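Local coordinates for endonuclease EndoMS (Thermococcus kodakarensis KOD1, PDB 5GKE), which recognises mismatched base pairs in double-stranded DNA and cuts the DNA there, acting as a mismatch restriction endonuclease, at the interface of chains A and B. Coordinates in Å, arbitrary orientation; residue numbers count along the deposited sequence, not the author numbering. Chains: chain A/B, Endonuclease EndoMS.

Contact 1: the interface of chains A and B. Residues chain A 126-130, 182, 239; chain B 44-47.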
ATOM      1  N   LEU A 126     -12.615  12.301   2.923  1.00 32.29           N
ATOM      2  CA  LEU A 126     -11.341  12.989   2.908  1.00 34.95           C
ATOM      3  C   LEU A 126     -11.244  13.991   1.764  1.00 32.98           C
ATOM      4  O   LEU A 126     -11.587  13.686   0.629  1.00 32.89           O
ATOM      5  CB  LEU A 126     -10.208  11.978   2.801  1.00 30.74           C
ATOM      6  CG  LEU A 126      -8.845  12.652   2.734  1.00 37.91           C
ATOM      7  CD1 LEU A 126      -8.500  13.280   4.079  1.00 25.53           C
ATOM      8  CD2 LEU A 126      -7.826  11.649   2.318  1.00 21.94           C
ATOM      9  N   ALA A 127     -10.802  15.201   2.063  1.00 38.00           N
ATOM     10  CA  ALA A 127     -10.476  16.141   1.003  1.00 33.67           C
ATOM     11  C   ALA A 127      -8.964  16.323   0.968  1.00 37.89           C
ATOM     12  O   ALA A 127      -8.376  16.873   1.900  1.00 39.82           O
ATOM     13  CB  ALA A 127     -11.170  17.452   1.213  1.00 28.61           C
ATOM     14  N   LEU A 128      -8.341  15.839  -0.101  1.00 39.99           N
ATOM     15  CA  LEU A 128      -6.886  15.872  -0.236  1.00 34.86           C
ATOM     16  C   LEU A 128      -6.442  16.762  -1.402  1.00 35.25           C
ATOM     17  O   LEU A 128      -7.125  16.861  -2.420  1.00 39.17           O
ATOM     18  CB  LEU A 128      -6.341  14.453  -0.417  1.00 31.00           C
ATOM     19  CG  LEU A 128      -4.830  14.304  -0.565  1.00 30.26           C
ATOM     20  CD1 LEU A 128      -4.338  13.046   0.149  1.00 27.53           C
ATOM     21  CD2 LEU A 128      -4.425  14.291  -2.041  1.00 29.61           C
ATOM     22  N   THR A 129      -5.294  17.409  -1.235  1.00 34.81           N
ATOM     23  CA  THR A 129      -4.703  18.216  -2.287  1.00 29.95           C
ATOM     24  C   THR A 129      -3.210  17.907  -2.377  1.00 32.00           C
ATOM     25  O   THR A 129      -2.637  17.296  -1.470  1.00 33.95           O
ATOM     26  CB  THR A 129      -4.916  19.720  -2.042  1.00 45.21           C
ATOM     27  OG1 THR A 129      -4.418  20.454  -3.164  1.00 54.84           O
ATOM     28  CG2 THR A 129      -4.177  20.177  -0.778  1.00 32.07           C
ATOM     29  N   GLY A 130      -2.572  18.339  -3.459  1.00 35.70           N
ATOM     30  CA  GLY A 130      -1.177  18.007  -3.682  1.00 27.55           C
ATOM     31  C   GLY A 130      -1.023  16.676  -4.399  1.00 36.55           C
ATOM     32  O   GLY A 130      -0.012  15.993  -4.236  1.00 28.39           O
ATOM     33  N   ARG A 182       4.041  13.320  -8.637  1.00 28.72           N
ATOM     34  CA  ARG A 182       3.838  14.265  -7.533  1.00 31.07           C
ATOM     35  C   ARG A 182       5.045  14.304  -6.609  1.00 33.93           C
ATOM     36  O   ARG A 182       5.193  15.203  -5.799  1.00 35.04           O
ATOM     37  CB  ARG A 182       2.571  13.908  -6.723  1.00 28.04           C
ATOM     38  CG  ARG A 182       2.616  12.573  -5.977  1.00 14.78           C
ATOM     39  CD  ARG A 182       1.475  12.465  -4.952  1.00 29.52           C
ATOM     40  NE  ARG A 182       1.369  13.713  -4.207  1.00 33.87           N
ATOM     41  CZ  ARG A 182       2.173  14.047  -3.204  1.00 28.08           C
ATOM     42  NH1 ARG A 182       3.110  13.210  -2.791  1.00 26.19           N
ATOM     43  NH2 ARG A 182       2.032  15.212  -2.609  1.00 25.37           N
ATOM     44  N   LYS A 239      -0.836  22.736  -3.852  1.00 44.64           N
ATOM     45  CA  LYS A 239      -1.756  22.566  -2.730  1.00 46.07           C
ATOM     46  C   LYS A 239      -2.748  23.721  -2.657  1.00 39.91           C
ATOM     47  O   LYS A 239      -2.335  24.865  -2.493  1.00 65.55           O
ATOM     48  CB  LYS A 239      -0.987  22.472  -1.421  1.00 36.83           C
ATOM     49  CG  LYS A 239       0.017  21.313  -1.310  1.00 43.86           C
ATOM     50  CD  LYS A 239       0.788  21.441   0.018  1.00 38.00           C
ATOM     51  CE  LYS A 239       1.429  20.152   0.496  1.00 37.34           C
ATOM     52  NZ  LYS A 239       2.020  20.369   1.865  1.00 33.21           N
TER
ATOM     53  N   ARG B  44       3.869  15.750   2.941  1.00 27.41           N
ATOM     54  CA  ARG B  44       4.036  15.430   1.525  1.00 24.43           C
ATOM     55  C   ARG B  44       2.853  15.924   0.696  1.00 24.10           C
ATOM     56  O   ARG B  44       3.025  16.500  -0.372  1.00 30.98           O
ATOM     57  CB  ARG B  44       4.182  13.932   1.343  1.00 24.26           C
ATOM     58  CG  ARG B  44       5.471  13.375   1.835  1.00 14.40           C
ATOM     59  CD  ARG B  44       5.416  11.866   1.831  1.00 22.72           C
ATOM     60  NE  ARG B  44       4.572  11.286   2.878  1.00 26.55           N
ATOM     61  CZ  ARG B  44       4.502   9.975   3.103  1.00 34.15           C
ATOM     62  NH1 ARG B  44       5.218   9.140   2.347  1.00 18.77           N
ATOM     63  NH2 ARG B  44       3.724   9.485   4.068  1.00 21.08           N
ATOM     64  N   ALA B  45       1.654  15.719   1.220  1.00 22.08           N
ATOM     65  CA  ALA B  45       0.444  16.279   0.636  1.00 31.02           C
ATOM     66  C   ALA B  45      -0.300  17.044   1.735  1.00 40.93           C
ATOM     67  O   ALA B  45       0.269  17.335   2.788  1.00 38.07           O
ATOM     68  CB  ALA B  45      -0.416  15.198   0.031  1.00 28.24           C
ATOM     69  N   LYS B  46      -1.541  17.429   1.478  1.00 30.03           N
ATOM     70  CA  LYS B  46      -2.321  18.146   2.480  1.00 30.40           C
ATOM     71  C   LYS B  46      -3.777  17.702   2.426  1.00 25.91           C
ATOM     72  O   LYS B  46      -4.309  17.480   1.336  1.00 36.62           O
ATOM     73  CB  LYS B  46      -2.182  19.656   2.247  1.00 44.37           C
ATOM     74  CG  LYS B  46      -3.050  20.558   3.096  1.00 36.66           C
ATOM     75  CD  LYS B  46      -2.400  21.929   3.235  1.00 48.49           C
ATOM     76  CE  LYS B  46      -3.359  22.963   3.793  1.00 46.30           C
ATOM     77  NZ  LYS B  46      -4.221  23.513   2.703  1.00 75.37           N
ATOM     78  N   SER B  47      -4.424  17.537   3.581  1.00 27.65           N
ATOM     79  CA  SER B  47      -5.830  17.121   3.571  1.00 30.23           C
ATOM     80  C   SER B  47      -6.663  17.554   4.773  1.00 33.45           C
ATOM     81  O   SER B  47      -6.148  17.752   5.874  1.00 34.75           O
ATOM     82  CB  SER B  47      -5.930  15.594   3.441  1.00 36.04           C
ATOM     83  OG  SER B  47      -5.674  14.929   4.672  1.00 34.94           O
TER
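Edge pairing between a short strand of chain A and the start of a strand of chain B joins the two copies, probably as in the working dimer, and an arginine extends the join past the strand end. The segment A:Leu128–A:Thr129 runs antiparallel to B:Lys46–B:Ser47. A:Thr129 N donates to B:Lys46 O at 2.8 Å, nearly along the C=O axis, while B:Lys46 N returns a bond to A:Thr129 O over 3.1 Å from above that carbonyl's plane.

From CB outward, CG of A:Arg182 takes the crowded position between backbone N and carbonyl carbon (chi1 65°), and the chain runs on to CD and bends about the CG–CD bond (chi3 -45°), bringing the guanidinium edge-on to the strand end. NE gives a hydrogen bond of 2.7 Å to A:Gly130 O. NH2 meets the same carbonyl oxygen, so one acceptor is gripped side-on by two nitrogens lying with it in the guanidinium plane. NH2 also crosses the interface to B:Arg44 O at 2.8 Å; that oxygen lies close to the guanidinium plane, yet the donor stands above the carbonyl plane. The same NH2 lies against B:Ala45 CB (3.6 Å), while CZ and NH1 stand farther from B:Arg44 O. The double grip fixes the rotation of the flat group, so A:Gly130 acts as the second-shell support for the bond to chain B.

Beside the strands, A:Thr129 and B:Lys46 point the same way, CG2 of the threonine lying 3.7 Å from CB of the lysine. The chain of A:Lys239, extended beyond CG, crosses B:Lys46 obliquely, its CE 4.0 Å from B:Ala45 CA. Methyl CD1 of A:Leu126 packs 3.5 Å from CB of B:Ser47.

Strand 127-129 of chain A adds to the start of strand 46-50 of chain B. A:Arg182 comes from just beyond strand 175-180, which carries the magnesium ligand A:Glu179, so its bond to B:Arg44 O probably helps tie the nuclease part of chain A to chain B.

Contact 2: the interface of chains A and B. Residues chain A 30, 59-61, 63, 65, 80; chain B 67-73.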
ATOM      1  N   MET A  30     -18.513  -1.179  14.179  1.00 32.42           N
ATOM      2  CA  MET A  30     -17.126  -1.591  14.142  1.00 34.05           C
ATOM      3  C   MET A  30     -16.794  -2.495  15.310  1.00 28.03           C
ATOM      4  O   MET A  30     -17.133  -2.213  16.461  1.00 35.93           O
ATOM      5  CB  MET A  30     -16.204  -0.382  14.112  1.00 31.10           C
ATOM      6  CG  MET A  30     -16.121   0.203  12.728  1.00 40.55           C
ATOM      7  SD  MET A  30     -14.622   1.143  12.477  1.00 65.04           S
ATOM      8  CE  MET A  30     -15.239   2.759  12.873  1.00 30.60           C
ATOM      9  N   LYS A  59     -14.414  -4.093  10.115  1.00 24.34           N
ATOM     10  CA  LYS A  59     -15.281  -3.045   9.632  1.00 27.10           C
ATOM     11  C   LYS A  59     -16.548  -3.629   8.999  1.00 34.42           C
ATOM     12  O   LYS A  59     -16.525  -4.738   8.473  1.00 36.57           O
ATOM     13  CB  LYS A  59     -14.536  -2.186   8.610  1.00 26.46           C
ATOM     14  CG  LYS A  59     -13.212  -1.652   9.078  1.00 27.10           C
ATOM     15  CD  LYS A  59     -12.746  -0.533   8.175  1.00 22.12           C
ATOM     16  CE  LYS A  59     -11.437   0.056   8.647  1.00 22.83           C
ATOM     17  NZ  LYS A  59     -11.073   1.228   7.817  1.00 25.93           N
ATOM     18  N   PRO A  60     -17.648  -2.862   9.029  1.00 31.23           N
ATOM     19  CA  PRO A  60     -18.929  -3.241   8.425  1.00 36.42           C
ATOM     20  C   PRO A  60     -18.811  -3.676   6.960  1.00 45.24           C
ATOM     21  O   PRO A  60     -19.622  -4.476   6.503  1.00 42.39           O
ATOM     22  CB  PRO A  60     -19.757  -1.956   8.530  1.00 32.42           C
ATOM     23  CG  PRO A  60     -19.193  -1.228   9.678  1.00 29.17           C
ATOM     24  CD  PRO A  60     -17.723  -1.547   9.688  1.00 27.64           C
ATOM     25  N   ASP A  61     -17.817  -3.169   6.234  1.00 38.64           N
ATOM     26  CA  ASP A  61     -17.695  -3.497   4.817  1.00 26.59           C
ATOM     27  C   ASP A  61     -16.868  -4.768   4.588  1.00 35.15           C
ATOM     28  O   ASP A  61     -16.542  -5.128   3.448  1.00 38.40           O
ATOM     29  CB  ASP A  61     -17.108  -2.315   4.039  1.00 27.27           C
ATOM     30  CG  ASP A  61     -15.628  -2.117   4.285  1.00 38.46           C
ATOM     31  OD1 ASP A  61     -15.077  -2.676   5.266  1.00 35.03           O
ATOM     32  OD2 ASP A  61     -15.014  -1.382   3.489  1.00 36.14           O
ATOM     33  N   SER A  63     -13.779  -5.314   5.742  1.00 28.41           N
ATOM     34  CA  SER A  63     -12.358  -5.082   5.998  1.00 28.31           C
ATOM     35  C   SER A  63     -12.002  -5.654   7.362  1.00 35.11           C
ATOM     36  O   SER A  63     -12.746  -5.505   8.339  1.00 22.61           O
ATOM     37  CB  SER A  63     -12.020  -3.600   5.928  1.00 28.87           C
ATOM     38  OG  SER A  63     -12.512  -3.043   4.726  1.00 34.93           O
ATOM     39  N   LEU A  65      -8.664  -6.298   9.906  1.00 31.64           N
ATOM     40  CA  LEU A  65      -7.275  -5.905  10.186  1.00 26.21           C
ATOM     41  C   LEU A  65      -6.749  -6.511  11.473  1.00 27.28           C
ATOM     42  O   LEU A  65      -7.392  -6.423  12.516  1.00 39.69           O
ATOM     43  CB  LEU A  65      -7.143  -4.386  10.280  1.00 27.08           C
ATOM     44  CG  LEU A  65      -7.841  -3.537   9.223  1.00 28.07           C
ATOM     45  CD1 LEU A  65      -7.678  -2.079   9.558  1.00 25.47           C
ATOM     46  CD2 LEU A  65      -7.271  -3.822   7.861  1.00 31.10           C
ATOM     47  N   PRO A  80     -12.089  -5.135   1.881  1.00 28.45           N
ATOM     48  CA  PRO A  80     -13.555  -5.037   1.888  1.00 30.23           C
ATOM     49  C   PRO A  80     -14.197  -6.159   1.081  1.00 41.78           C
ATOM     50  O   PRO A  80     -13.636  -6.544   0.072  1.00 31.48           O
ATOM     51  CB  PRO A  80     -13.822  -3.702   1.194  1.00 23.36           C
ATOM     52  CG  PRO A  80     -12.633  -2.913   1.418  1.00 37.54           C
ATOM     53  CD  PRO A  80     -11.467  -3.863   1.480  1.00 28.73           C
TER
ATOM     54  N   HIS B  67      -8.934   5.299  11.247  1.00 30.78           N
ATOM     55  CA  HIS B  67      -9.787   4.436  10.433  1.00 25.12           C
ATOM     56  C   HIS B  67     -11.261   4.813  10.414  1.00 22.19           C
ATOM     57  O   HIS B  67     -11.926   4.909  11.458  1.00 31.47           O
ATOM     58  CB  HIS B  67      -9.668   2.997  10.917  1.00 22.69           C
ATOM     59  CG  HIS B  67      -8.496   2.261  10.346  1.00 31.75           C
ATOM     60  ND1 HIS B  67      -8.449   1.851   9.030  1.00 28.34           N
ATOM     61  CD2 HIS B  67      -7.339   1.846  10.910  1.00 28.57           C
ATOM     62  CE1 HIS B  67      -7.313   1.221   8.808  1.00 20.19           C
ATOM     63  NE2 HIS B  67      -6.618   1.199   9.933  1.00 24.24           N
ATOM     64  N   GLN B  68     -11.780   5.000   9.209  1.00 27.68           N
ATOM     65  CA  GLN B  68     -13.218   5.107   9.019  1.00 26.20           C
ATOM     66  C   GLN B  68     -13.896   3.724   9.044  1.00 28.67           C
ATOM     67  O   GLN B  68     -13.229   2.688   9.162  1.00 24.92           O
ATOM     68  CB  GLN B  68     -13.507   5.845   7.715  1.00 25.16           C
ATOM     69  CG  GLN B  68     -13.029   7.271   7.790  1.00 18.37           C
ATOM     70  CD  GLN B  68     -13.397   8.118   6.593  1.00 31.31           C
ATOM     71  OE1 GLN B  68     -12.805   8.001   5.507  1.00 22.83           O
ATOM     72  NE2 GLN B  68     -14.349   9.022   6.796  1.00 23.85           N
ATOM     73  N   SER B  69     -15.218   3.718   8.933  1.00 30.47           N
ATOM     74  CA  SER B  69     -16.008   2.488   9.017  1.00 32.32           C
ATOM     75  C   SER B  69     -15.930   1.659   7.749  1.00 27.10           C
ATOM     76  O   SER B  69     -16.485   0.571   7.683  1.00 45.98           O
ATOM     77  CB  SER B  69     -17.461   2.823   9.301  1.00 27.06           C
ATOM     78  OG  SER B  69     -17.894   3.748   8.325  1.00 38.59           O
ATOM     79  N   LYS B  70     -15.280   2.194   6.725  1.00 33.72           N
ATOM     80  CA  LYS B  70     -14.995   1.416   5.530  1.00 27.06           C
ATOM     81  C   LYS B  70     -13.519   1.451   5.143  1.00 38.22           C
ATOM     82  O   LYS B  70     -12.720   2.230   5.645  1.00 38.12           O
ATOM     83  CB  LYS B  70     -15.803   1.914   4.322  1.00 28.93           C
ATOM     84  CG  LYS B  70     -17.298   1.935   4.467  1.00 46.20           C
ATOM     85  CD  LYS B  70     -17.913   2.683   3.281  1.00 47.96           C
ATOM     86  CE  LYS B  70     -19.447   2.727   3.338  1.00 60.29           C
ATOM     87  NZ  LYS B  70     -19.971   3.579   4.450  1.00 76.30           N
ATOM     88  N   LYS B  71     -13.266   0.675   4.105  1.00 35.92           N
ATOM     89  CA  LYS B  71     -12.005   0.297   3.481  1.00 31.81           C
ATOM     90  C   LYS B  71     -10.941  -0.380   4.340  1.00 34.52           C
ATOM     91  O   LYS B  71     -11.085  -0.516   5.553  1.00 42.38           O
ATOM     92  CB  LYS B  71     -11.370   1.574   2.896  1.00 25.95           C
ATOM     93  CG  LYS B  71     -12.373   2.580   2.295  1.00 23.42           C
ATOM     94  CD  LYS B  71     -12.123   2.821   0.815  1.00 55.08           C
ATOM     95  CE  LYS B  71     -13.366   3.343   0.110  1.00 55.72           C
ATOM     96  NZ  LYS B  71     -14.387   2.262  -0.011  1.00 53.57           N
ATOM     97  N   ARG B  72      -9.803  -0.651   3.704  1.00 23.76           N
ATOM     98  CA  ARG B  72      -8.710  -1.383   4.333  1.00 25.35           C
ATOM     99  C   ARG B  72      -7.717  -0.380   4.906  1.00 33.05           C
ATOM    100  O   ARG B  72      -7.182  -0.567   5.995  1.00 31.84           O
ATOM    101  CB  ARG B  72      -8.064  -2.366   3.350  1.00 28.60           C
ATOM    102  CG  ARG B  72      -7.111  -3.391   3.977  1.00 24.58           C
ATOM    103  CD  ARG B  72      -5.727  -2.805   3.961  1.00 33.78           C
ATOM    104  NE  ARG B  72      -4.653  -3.753   4.182  1.00 33.17           N
ATOM    105  CZ  ARG B  72      -3.416  -3.527   3.768  1.00 28.75           C
ATOM    106  NH1 ARG B  72      -3.161  -2.406   3.114  1.00 24.63           N
ATOM    107  NH2 ARG B  72      -2.446  -4.409   3.982  1.00 35.01           N
ATOM    108  N   GLU B  73      -7.484   0.674   4.125  1.00 24.51           N
ATOM    109  CA  GLU B  73      -6.568   1.748   4.465  1.00 27.07           C
ATOM    110  C   GLU B  73      -7.116   2.725   5.527  1.00 27.46           C
ATOM    111  O   GLU B  73      -8.298   3.051   5.541  1.00 30.18           O
ATOM    112  CB  GLU B  73      -6.210   2.535   3.190  1.00 24.30           C
ATOM    113  CG  GLU B  73      -5.436   1.736   2.166  1.00 26.16           C
ATOM    114  CD  GLU B  73      -4.289   0.992   2.812  1.00 32.54           C
ATOM    115  OE1 GLU B  73      -4.363  -0.251   2.873  1.00 34.01           O
ATOM    116  OE2 GLU B  73      -3.335   1.652   3.290  1.00 42.31           O
TER
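A:Lys59 sets CG anti to its carbonyl carbon (chi1 -53°) and stays extended from there on, which drives its ammonium straight into a loop of chain B; A:Asp61, with CG in the crowded position between backbone N and carbonyl carbon (chi1 74°), turns its carboxylate to the same loop. The example shows how one lysine tip can draw together several main-chain oxygens of a partner loop. NZ of A:Lys59 donates to B:Gln68 O, 2.9 Å away, and likewise to the carbonyl oxygens of B:Lys70 and B:Lys71, standing above each carbonyl plane. It also reaches ND1 of the B:His67 imidazole at 3.0 Å, tilted from the ring plane, which would favour a proton on NE2. Four acceptors around an ammonium imply that some N-H groups are shared. An alanine in place of A:Lys59 would remove the ammonium and would probably leave these carbonyl oxygens and B:His67 ND1 without their shared partner, loosening the loop.

The carboxylate works as a bridge. OD2 of A:Asp61 takes B:Lys71 N at 2.8 Å, and OD1 accepts from both N and OG of A:Ser63, holding the group in place. The serine OG also lies 3.0 Å from B:Lys71 O, an alternative acceptor for its hydroxyl.

A:Leu65 meets B:His67 tip to tip, CD1 resting over the imidazole face 3.8 Å from its centroid, while the leucine crosses B:Arg72 obliquely, CD2 3.9 Å from its CG.

The chain A groups come mainly from the turn joining strands 52-58 and 64-67, with A:Leu65 in the latter; the receiving loop of chain B follows its own strand 64-67.

Contact 1 and contact 2 are about 22 Å apart, between the centres of their C-alpha atoms, and share no residue. Contact 2 joins the N-terminal parts like to like, with the strand 64-67 region of both chains taking part. Contact 1 brings chain A segments from later in the sequence to chain B residues early in it, so each chain is held by its partner in two separate places. Two-fold symmetry repeats each contact with the chains exchanged. Contact 1 and its twin tie each nuclease part to the other chain, which would probably hold the two in a fixed relation, as suits a dimer that cuts both DNA strands.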